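Local coordinates for IPT/TIG domain-containing protein (Bacteroides thetaiotaomicron, PDB 3TC9) that is of unproven function but, as an immunoglobulin-like domain joined to a six-bladed beta-propeller, probably serves as an auxiliary nutrient-binding protein, at residues Ala139-Lys147 with Val181-Ala190; Thr196-Asn207 with Glu221-Ala231. All coordinates share one frame; numbering follows the deposited sequence. Where two conformers were deposited one is given.

Contact 1 (Ala139-Lys147 with Val181-Ala190). With EDO (1,2-ethanediol), chain U.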
loop_
_atom_site.group_PDB
_atom_site.type_symbol
_atom_site.label_atom_id
_atom_site.label_comp_id
_atom_site.label_asym_id
_atom_site.label_seq_id
_atom_site.Cartn_x
_atom_site.Cartn_y
_atom_site.Cartn_z
ATOM N N ALA B 139 -27.937 0.530 -10.640
ATOM C CA ALA B 139 -26.944 0.812 -9.596
ATOM C C ALA B 139 -26.068 1.925 -10.136
ATOM O O ALA B 139 -24.950 1.684 -10.605
ATOM C CB ALA B 139 -26.149 -0.440 -9.241
ATOM N N VAL B 140 -26.644 3.149 -10.160
ATOM C CA VAL B 140 -26.030 4.349 -10.762
ATOM C C VAL B 140 -25.042 5.029 -9.809
ATOM O O VAL B 140 -24.192 5.800 -10.256
ATOM C CB VAL B 140 -27.085 5.353 -11.295
ATOM C CG1 VAL B 140 -28.049 4.672 -12.261
ATOM C CG2 VAL B 140 -27.848 6.075 -10.167
ATOM N N TRP B 141 -25.153 4.742 -8.507
ATOM C CA TRP B 141 -24.285 5.352 -7.511
ATOM C C TRP B 141 -24.108 4.371 -6.397
ATOM O O TRP B 141 -25.095 3.823 -5.912
ATOM C CB TRP B 141 -24.874 6.690 -7.011
ATOM C CG TRP B 141 -23.851 7.625 -6.464
ATOM C CD1 TRP B 141 -23.446 7.737 -5.165
ATOM C CD2 TRP B 141 -23.076 8.581 -7.213
ATOM N NE1 TRP B 141 -22.485 8.723 -5.053
ATOM C CE2 TRP B 141 -22.260 9.271 -6.290
ATOM C CE3 TRP B 141 -23.057 8.978 -8.569
ATOM C CZ2 TRP B 141 -21.389 10.289 -6.684
ATOM C CZ3 TRP B 141 -22.202 9.996 -8.956
ATOM C CH2 TRP B 141 -21.381 10.642 -8.019
ATOM N N LEU B 142 -22.846 4.061 -6.070
ATOM C CA LEU B 142 -22.507 3.092 -5.029
ATOM C C LEU B 142 -21.810 3.827 -3.887
ATOM O O LEU B 142 -20.941 4.664 -4.152
ATOM C CB LEU B 142 -21.622 1.968 -5.606
ATOM C CG LEU B 142 -22.322 0.972 -6.531
ATOM C CD1 LEU B 142 -21.328 0.221 -7.402
ATOM C CD2 LEU B 142 -23.085 -0.047 -5.737
ATOM N N SER B 143 -22.223 3.555 -2.621
ATOM C CA SER B 143 -21.668 4.235 -1.445
ATOM C C SER B 143 -21.723 3.357 -0.206
ATOM O O SER B 143 -22.800 2.882 0.187
ATOM C CB SER B 143 -22.421 5.537 -1.187
ATOM O OG SER B 143 -21.980 6.174 -0.003
ATOM N N PHE B 144 -20.553 3.152 0.413
ATOM C CA PHE B 144 -20.448 2.411 1.662
ATOM C C PHE B 144 -20.969 3.255 2.809
ATOM O O PHE B 144 -20.864 4.479 2.779
ATOM C CB PHE B 144 -18.979 2.016 1.939
ATOM C CG PHE B 144 -18.564 0.735 1.276
ATOM C CD1 PHE B 144 -19.048 -0.494 1.732
ATOM C CD2 PHE B 144 -17.715 0.747 0.168
ATOM C CE1 PHE B 144 -18.699 -1.680 1.090
ATOM C CE2 PHE B 144 -17.357 -0.445 -0.473
ATOM C CZ PHE B 144 -17.854 -1.647 -0.007
ATOM N N ASP B 145 -21.497 2.608 3.838
ATOM C CA ASP B 145 -21.871 3.300 5.057
ATOM C C ASP B 145 -20.544 3.640 5.768
ATOM O O ASP B 145 -19.750 2.720 5.998
ATOM C CB ASP B 145 -22.786 2.408 5.918
ATOM C CG ASP B 145 -23.228 2.973 7.258
ATOM O OD1 ASP B 145 -22.636 3.986 7.713
ATOM O OD2 ASP B 145 -24.136 2.378 7.877
ATOM N N PRO B 146 -20.239 4.938 6.052
ATOM C CA PRO B 146 -18.955 5.258 6.705
ATOM C C PRO B 146 -18.781 4.596 8.079
ATOM O O PRO B 146 -17.638 4.397 8.497
ATOM C CB PRO B 146 -19.003 6.791 6.836
ATOM C CG PRO B 146 -19.992 7.239 5.803
ATOM C CD PRO B 146 -21.028 6.167 5.816
ATOM N N LYS B 147 -19.893 4.232 8.763
ATOM C CA LYS B 147 -19.860 3.606 10.091
ATOM C C LYS B 147 -19.985 2.089 10.021
ATOM O O LYS B 147 -19.898 1.412 11.050
ATOM C CB LYS B 147 -20.973 4.176 10.987
ATOM C CG LYS B 147 -20.902 5.683 11.230
ATOM C CD LYS B 147 -19.811 6.063 12.205
ATOM C CE LYS B 147 -19.893 7.503 12.610
ATOM N NZ LYS B 147 -18.632 7.905 13.251
ATOM N N VAL B 181 -33.454 8.913 -8.763
ATOM C CA VAL B 181 -32.427 9.078 -7.732
ATOM C C VAL B 181 -31.013 9.020 -8.367
ATOM O O VAL B 181 -30.651 8.023 -8.987
ATOM C CB VAL B 181 -32.568 8.083 -6.581
ATOM C CG1 VAL B 181 -31.739 8.548 -5.394
ATOM C CG2 VAL B 181 -34.029 7.912 -6.189
ATOM N N ARG B 182 -30.215 10.080 -8.161
ATOM C CA ARG B 182 -28.924 10.241 -8.809
ATOM C C ARG B 182 -27.718 9.917 -7.946
ATOM O O ARG B 182 -26.777 9.300 -8.435
ATOM C CB ARG B 182 -28.786 11.693 -9.322
ATOM C CG ARG B 182 -29.833 12.113 -10.359
ATOM C CD ARG B 182 -29.818 11.235 -11.609
ATOM N NE ARG B 182 -28.507 11.233 -12.256
ATOM C CZ ARG B 182 -28.165 12.032 -13.265
ATOM N NH1 ARG B 182 -29.047 12.882 -13.779
ATOM N NH2 ARG B 182 -26.952 11.963 -13.788
ATOM N N THR B 183 -27.698 10.393 -6.701
ATOM C CA THR B 183 -26.549 10.218 -5.827
ATOM C C THR B 183 -26.948 9.898 -4.407
ATOM O O THR B 183 -28.113 10.021 -4.029
ATOM C CB THR B 183 -25.627 11.506 -5.817
ATOM O OG1 THR B 183 -26.328 12.652 -5.321
ATOM C CG2 THR B 183 -24.963 11.809 -7.162
ATOM N N ILE B 184 -25.914 9.497 -3.632
ATOM C CA ILE B 184 -25.871 9.208 -2.204
ATOM C C ILE B 184 -24.680 9.903 -1.624
ATOM O O ILE B 184 -23.554 9.739 -2.125
ATOM C CB ILE B 184 -25.770 7.689 -1.835
ATOM C CG1 ILE B 184 -26.642 6.781 -2.666
ATOM C CG2 ILE B 184 -25.898 7.429 -0.306
ATOM C CD1 ILE B 184 -25.934 5.503 -3.035
ATOM N N CYS B 185 -24.898 10.616 -0.530
ATOM C CA CYS B 185 -23.813 11.153 0.268
ATOM C C CYS B 185 -24.248 11.150 1.741
ATOM O O CYS B 185 -25.372 10.740 2.060
ATOM C CB CYS B 185 -23.298 12.510 -0.211
ATOM S SG CYS B 185 -24.520 13.844 -0.200
ATOM N N TRP B 186 -23.310 11.437 2.633
ATOM C CA TRP B 186 -23.530 11.305 4.062
ATOM C C TRP B 186 -23.190 12.570 4.789
ATOM O O TRP B 186 -22.287 13.304 4.373
ATOM C CB TRP B 186 -22.652 10.160 4.603
ATOM C CG TRP B 186 -22.892 8.841 3.918
ATOM C CD1 TRP B 186 -22.338 8.400 2.748
ATOM C CD2 TRP B 186 -23.769 7.800 4.362
ATOM N NE1 TRP B 186 -22.815 7.148 2.437
ATOM C CE2 TRP B 186 -23.700 6.756 3.409
ATOM C CE3 TRP B 186 -24.614 7.651 5.472
ATOM C CZ2 TRP B 186 -24.443 5.579 3.538
ATOM C CZ3 TRP B 186 -25.340 6.480 5.598
ATOM C CH2 TRP B 186 -25.239 5.456 4.646
ATOM N N THR B 187 -23.881 12.804 5.915
ATOM C CA THR B 187 -23.590 13.917 6.812
ATOM C C THR B 187 -22.274 13.559 7.491
ATOM O O THR B 187 -21.924 12.368 7.569
ATOM C CB THR B 187 -24.740 14.143 7.790
ATOM O OG1 THR B 187 -24.984 12.920 8.482
ATOM C CG2 THR B 187 -26.008 14.622 7.108
ATOM N N HIS B 188 -21.518 14.571 7.936
ATOM C CA HIS B 188 -20.212 14.347 8.549
ATOM C C HIS B 188 -20.239 13.296 9.662
ATOM O O HIS B 188 -19.308 12.491 9.740
ATOM C CB HIS B 188 -19.586 15.648 9.064
ATOM C CG HIS B 188 -18.139 15.473 9.434
ATOM N ND1 HIS B 188 -17.701 15.666 10.732
ATOM C CD2 HIS B 188 -17.090 15.029 8.687
ATOM C CE1 HIS B 188 -16.410 15.362 10.732
ATOM N NE2 HIS B 188 -16.003 14.945 9.535
ATOM N N GLU B 189 -21.300 13.280 10.490
ATOM C CA GLU B 189 -21.424 12.325 11.595
ATOM C C GLU B 189 -22.010 10.958 11.125
ATOM O O GLU B 189 -21.945 9.977 11.870
ATOM C CB GLU B 189 -22.223 12.920 12.767
ATOM C CG GLU B 189 -23.706 13.146 12.500
ATOM C CD GLU B 189 -24.146 14.275 11.584
ATOM O OE1 GLU B 189 -23.336 15.187 11.286
ATOM O OE2 GLU B 189 -25.329 14.242 11.174
ATOM N N ALA B 190 -22.513 10.900 9.866
ATOM C CA ALA B 190 -23.119 9.743 9.193
ATOM C C ALA B 190 -24.415 9.284 9.892
ATOM O O ALA B 190 -24.839 8.141 9.730
ATOM C CB ALA B 190 -22.122 8.593 9.068
HETATM C C1 EDO U . -25.794 9.178 -12.014
HETATM O O1 EDO U . -25.954 9.761 -10.728
HETATM C C2 EDO U . -24.318 8.840 -12.152
HETATM O O2 EDO U . -24.150 7.431 -12.331
#
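Trp141 lies with one indole face against Thr183, whose CG2 sits almost exactly over the six-membered ring, 3.5 Å from its centroid and 5° off the normal: a CH-pi contact. CG is swung anti to the backbone N (chi1 -156°), which carries the ring across to strand 181-186 and leaves its CD1 corner 4.0 Å from CD1 of Ile184. That same methyl of Ile184 also packs on CB of Ser143, filling the middle of the contact. Toward the C-terminal ends the roles reverse, and Trp186 reaches back. Its NE1 donates in the ring plane to OG of Ser143 (2.8 Å), while CD of Pro146 rides over the five-membered ring, 3.6 Å from the centroid. A leucine in place of Trp186 would probably leave the Ser143 hydroxyl without this donor and Pro146 without the flat surface beneath it. Strands 141-145 and 181-186 run nearly parallel at 16°, with axes 6.6 Å apart, yet belong to two successive propeller blades, so side chains rather than backbone bonds join them. Val155 of strand 151-156 packs on both Trp141 and Ile184, Met193 of strand 192-197 backs Ile184 and Trp186, and strand 401-407 covers Leu142 and Phe144.

Contact 2 (Thr196-Asn207 with Glu221-Ala231)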
loop_
_atom_site.group_PDB
_atom_site.type_symbol
_atom_site.label_atom_id
_atom_site.label_comp_id
_atom_site.label_asym_id
_atom_site.label_seq_id
_atom_site.Cartn_x
_atom_site.Cartn_y
_atom_site.Cartn_z
ATOM N N THR B 196 -30.478 12.249 -3.485
ATOM C CA THR B 196 -30.762 13.318 -4.446
ATOM C C THR B 196 -31.667 12.828 -5.588
ATOM O O THR B 196 -31.340 11.832 -6.250
ATOM C CB THR B 196 -29.452 13.888 -4.978
ATOM O OG1 THR B 196 -28.705 14.376 -3.865
ATOM C CG2 THR B 196 -29.666 15.010 -5.959
ATOM N N ASN B 197 -32.786 13.554 -5.826
ATOM C CA ASN B 197 -33.780 13.245 -6.850
ATOM C C ASN B 197 -33.756 14.270 -7.997
ATOM O O ASN B 197 -33.807 15.481 -7.769
ATOM C CB ASN B 197 -35.187 13.162 -6.234
ATOM C CG ASN B 197 -36.149 12.331 -7.032
ATOM O OD1 ASN B 197 -35.849 11.212 -7.480
ATOM N ND2 ASN B 197 -37.341 12.846 -7.210
ATOM N N ASP B 198 -33.659 13.769 -9.235
ATOM C CA ASP B 198 -33.625 14.602 -10.446
ATOM C C ASP B 198 -35.040 14.725 -11.016
ATOM O O ASP B 198 -35.522 13.795 -11.670
ATOM C CB ASP B 198 -32.641 13.997 -11.488
ATOM C CG ASP B 198 -32.241 14.881 -12.663
ATOM O OD1 ASP B 198 -32.936 15.916 -12.907
ATOM O OD2 ASP B 198 -31.265 14.521 -13.371
ATOM N N GLN B 199 -35.712 15.857 -10.746
ATOM C CA GLN B 199 -37.086 16.081 -11.217
ATOM C C GLN B 199 -37.282 17.552 -11.632
ATOM O O GLN B 199 -36.613 18.424 -11.084
ATOM C CB GLN B 199 -38.113 15.600 -10.168
ATOM C CG GLN B 199 -37.962 16.193 -8.768
ATOM C CD GLN B 199 -38.585 17.554 -8.693
ATOM O OE1 GLN B 199 -39.603 17.826 -9.333
ATOM N NE2 GLN B 199 -37.974 18.454 -7.941
ATOM N N ASN B 200 -38.177 17.815 -12.613
ATOM C CA ASN B 200 -38.393 19.130 -13.244
ATOM C C ASN B 200 -39.214 20.179 -12.465
ATOM O O ASN B 200 -39.298 21.304 -12.948
ATOM C CB ASN B 200 -39.033 18.971 -14.636
ATOM C CG ASN B 200 -40.360 18.230 -14.702
ATOM O OD1 ASN B 200 -41.176 18.220 -13.763
ATOM N ND2 ASN B 200 -40.599 17.596 -15.845
ATOM N N ASN B 201 -39.817 19.846 -11.312
ATOM C CA ASN B 201 -40.623 20.821 -10.560
ATOM C C ASN B 201 -39.768 21.521 -9.499
ATOM O O ASN B 201 -39.271 20.868 -8.584
ATOM C CB ASN B 201 -41.838 20.143 -9.929
ATOM C CG ASN B 201 -42.913 21.064 -9.403
ATOM O OD1 ASN B 201 -42.660 22.062 -8.713
ATOM N ND2 ASN B 201 -44.157 20.698 -9.663
ATOM N N ASN B 202 -39.639 22.855 -9.593
ATOM C CA ASN B 202 -38.830 23.646 -8.665
ATOM C C ASN B 202 -39.429 23.733 -7.243
ATOM O O ASN B 202 -38.713 24.134 -6.316
ATOM C CB ASN B 202 -38.580 25.048 -9.217
ATOM C CG ASN B 202 -37.365 25.707 -8.608
ATOM O OD1 ASN B 202 -36.237 25.195 -8.681
ATOM N ND2 ASN B 202 -37.578 26.843 -7.964
ATOM N N ASP B 203 -40.704 23.328 -7.060
ATOM C CA ASP B 203 -41.365 23.368 -5.750
ATOM C C ASP B 203 -41.358 21.993 -5.059
ATOM O O ASP B 203 -41.806 21.880 -3.911
ATOM C CB ASP B 203 -42.797 23.910 -5.878
ATOM C CG ASP B 203 -42.843 25.359 -6.339
ATOM O OD1 ASP B 203 -42.319 26.236 -5.603
ATOM O OD2 ASP B 203 -43.385 25.617 -7.447
ATOM N N ARG B 204 -40.839 20.965 -5.761
ATOM C CA ARG B 204 -40.737 19.607 -5.234
ATOM C C ARG B 204 -39.281 19.350 -4.745
ATOM O O ARG B 204 -38.365 20.069 -5.158
ATOM C CB ARG B 204 -41.223 18.574 -6.272
ATOM C CG ARG B 204 -42.756 18.555 -6.392
ATOM C CD ARG B 204 -43.302 17.248 -6.935
ATOM N NE ARG B 204 -43.757 17.376 -8.319
ATOM C CZ ARG B 204 -44.485 16.467 -8.961
ATOM N NH1 ARG B 204 -44.864 15.353 -8.345
ATOM N NH2 ARG B 204 -44.844 16.666 -10.222
ATOM N N PRO B 205 -39.028 18.404 -3.801
ATOM C CA PRO B 205 -37.644 18.254 -3.299
ATOM C C PRO B 205 -36.608 17.675 -4.281
ATOM O O PRO B 205 -36.912 16.838 -5.151
ATOM C CB PRO B 205 -37.784 17.312 -2.092
ATOM C CG PRO B 205 -39.254 17.185 -1.827
ATOM C CD PRO B 205 -39.940 17.452 -3.123
ATOM N N ASN B 206 -35.346 18.135 -4.108
ATOM C CA ASN B 206 -34.194 17.624 -4.856
ATOM C C ASN B 206 -33.369 16.769 -3.917
ATOM O O ASN B 206 -32.855 15.758 -4.351
ATOM C CB ASN B 206 -33.341 18.730 -5.520
ATOM C CG ASN B 206 -32.903 19.913 -4.660
ATOM O OD1 ASN B 206 -33.067 19.942 -3.433
ATOM N ND2 ASN B 206 -32.318 20.934 -5.298
ATOM N N ASN B 207 -33.299 17.136 -2.624
ATOM C CA ASN B 207 -32.516 16.413 -1.624
ATOM C C ASN B 207 -33.378 15.935 -0.471
ATOM O O ASN B 207 -34.146 16.690 0.113
ATOM C CB ASN B 207 -31.359 17.285 -1.106
ATOM C CG ASN B 207 -30.351 17.580 -2.190
ATOM O OD1 ASN B 207 -29.796 16.668 -2.811
ATOM N ND2 ASN B 207 -30.131 18.851 -2.484
ATOM N N GLU B 221 -37.580 15.715 3.636
ATOM C CA GLU B 221 -37.086 16.637 2.625
ATOM C C GLU B 221 -36.020 17.526 3.277
ATOM O O GLU B 221 -36.180 17.908 4.437
ATOM C CB GLU B 221 -38.288 17.436 2.088
ATOM C CG GLU B 221 -38.000 18.696 1.296
ATOM C CD GLU B 221 -39.167 19.666 1.310
ATOM O OE1 GLU B 221 -40.312 19.240 1.021
ATOM O OE2 GLU B 221 -38.938 20.851 1.649
ATOM N N LEU B 222 -34.917 17.813 2.555
ATOM C CA LEU B 222 -33.832 18.667 3.051
ATOM C C LEU B 222 -33.862 20.026 2.326
ATOM O O LEU B 222 -33.800 21.073 2.977
ATOM C CB LEU B 222 -32.469 17.963 2.893
ATOM C CG LEU B 222 -31.249 18.662 3.472
ATOM C CD1 LEU B 222 -31.223 18.589 4.992
ATOM C CD2 LEU B 222 -30.006 18.058 2.917
ATOM N N THR B 223 -33.957 19.989 0.985
ATOM C CA THR B 223 -34.052 21.155 0.092
ATOM C C THR B 223 -35.042 20.814 -1.042
ATOM O O THR B 223 -35.308 19.639 -1.311
ATOM C CB THR B 223 -32.651 21.620 -0.471
ATOM O OG1 THR B 223 -32.075 20.613 -1.307
ATOM C CG2 THR B 223 -31.659 22.009 0.603
ATOM N N LYS B 224 -35.576 21.857 -1.685
ATOM C CA LYS B 224 -36.466 21.817 -2.843
ATOM C C LYS B 224 -35.702 22.378 -4.043
ATOM O O LYS B 224 -34.863 23.273 -3.863
ATOM C CB LYS B 224 -37.744 22.650 -2.583
ATOM C CG LYS B 224 -38.729 22.011 -1.616
ATOM C CD LYS B 224 -39.884 22.943 -1.262
ATOM C CE LYS B 224 -39.646 23.683 0.037
ATOM N NZ LYS B 224 -40.806 24.529 0.423
ATOM N N GLY B 225 -35.988 21.871 -5.240
ATOM C CA GLY B 225 -35.330 22.371 -6.439
ATOM C C GLY B 225 -35.459 21.477 -7.650
ATOM O O GLY B 225 -35.496 20.248 -7.530
ATOM N N GLN B 226 -35.504 22.091 -8.833
ATOM C CA GLN B 226 -35.625 21.330 -10.075
ATOM C C GLN B 226 -34.255 20.947 -10.666
ATOM O O GLN B 226 -33.238 21.607 -10.420
ATOM C CB GLN B 226 -36.449 22.100 -11.123
ATOM C CG GLN B 226 -35.843 23.448 -11.515
ATOM C CD GLN B 226 -36.632 24.172 -12.572
ATOM O OE1 GLN B 226 -37.360 23.575 -13.392
ATOM N NE2 GLN B 226 -36.453 25.480 -12.607
ATOM N N ASN B 227 -34.269 19.842 -11.423
ATOM C CA ASN B 227 -33.224 19.243 -12.248
ATOM C C ASN B 227 -31.840 19.172 -11.561
ATOM O O ASN B 227 -30.813 19.586 -12.115
ATOM C CB ASN B 227 -33.161 19.990 -13.599
ATOM C CG ASN B 227 -34.511 20.029 -14.304
ATOM O OD1 ASN B 227 -35.192 19.012 -14.493
ATOM N ND2 ASN B 227 -34.952 21.209 -14.662
ATOM N N CYS B 228 -31.831 18.592 -10.367
ATOM C CA CYS B 228 -30.622 18.376 -9.598
ATOM C C CYS B 228 -30.039 17.022 -10.004
ATOM O O CYS B 228 -30.730 16.004 -9.904
ATOM C CB CYS B 228 -30.928 18.441 -8.109
ATOM S SG CYS B 228 -29.473 18.302 -7.053
ATOM N N ASN B 229 -28.774 17.004 -10.463
ATOM C CA ASN B 229 -28.131 15.774 -10.946
ATOM C C ASN B 229 -27.203 15.140 -9.911
ATOM O O ASN B 229 -26.483 14.197 -10.222
ATOM C CB ASN B 229 -27.353 16.053 -12.243
ATOM C CG ASN B 229 -28.076 16.979 -13.189
ATOM O OD1 ASN B 229 -27.616 18.073 -13.451
ATOM N ND2 ASN B 229 -29.266 16.606 -13.632
ATOM N N GLY B 230 -27.247 15.625 -8.684
ATOM C CA GLY B 230 -26.432 15.066 -7.623
ATOM C C GLY B 230 -26.049 16.063 -6.566
ATOM O O GLY B 230 -26.004 17.269 -6.820
ATOM N N ALA B 231 -25.763 15.545 -5.368
ATOM C CA ALA B 231 -25.323 16.330 -4.226
ATOM C C ALA B 231 -24.141 15.620 -3.568
ATOM O O ALA B 231 -23.944 14.413 -3.775
ATOM C CB ALA B 231 -26.461 16.539 -3.237
HETATM O O HOH W 1 -34.328 17.919 -8.968
HETATM O O HOH W 2 -31.757 17.206 -15.308
#
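Asn207 and Thr223 run alongside each other, and ND2 of Asn207 donates to OG1 of Thr223 at 2.9 Å with the hydroxyl near the amide plane. The other end of that amide is held too: OG1 of Thr196 donates to OD1 of Asn207 (2.7 Å), nearly along the C=O axis, which fixes the amide's rotation. Beside it, CG2 of Thr196 packs 3.5 Å from SG of Cys228. Farther out, ND2 of Asn229 comes to OD2 of Asp198 from above the carboxylate plane (2.9 Å), the two planes 66° apart, and a water bridges OD1 and ND2. That OD2 also salt-bridges Arg182 NH1.

Strands 205-211 and 219-224 form a beta hairpin at the outer edge of a propeller blade, and a beta bulge shifts its register between Pro205 and Asn207, so that O of Thr223 accepts from N of Asn206 and, weakly, from N of Asn207. Beyond the strand, Gly225 N bonds to Arg204 O at 3.0 Å, Gln226 N to OD1 of Asn202 at 3.2 Å, and Asn227 N to Gln199 O at 2.8 Å.

The loop 198-204 is shaped from within by Gln199, whose bent side chain (chi2 81°) turns its amide back to bond N and O of Asn201, and by the Asx turn of Asn201 onto Asp203 N. Asn243 holds OD1 of Asn229, Asn246 takes ND2 of Asn227, and Phe242 of strand 240-244 packs on Asn207 and Cys228.

Following the chain from the N terminus, strand 141-145 is an edge strand of one propeller blade, and contact 1 closes a loop of 33 residues when strand 181-186 begins the next. Contact 2 begins only after that, where strand 192-197 ends, and closes a shorter loop of 13 residues around the hairpin of strands 205-211 and 219-224; the two are in series and neither nest nor cross. Contact 1 ties two blades together through edge strands, whereas contact 2 joins the outer part of the second blade to the connection leading into strand 231-233. Their centres are about 17 Å apart, and they meet where NH1 of Arg182 forms a salt bridge with OD2 of Asp198 at 2.8 Å.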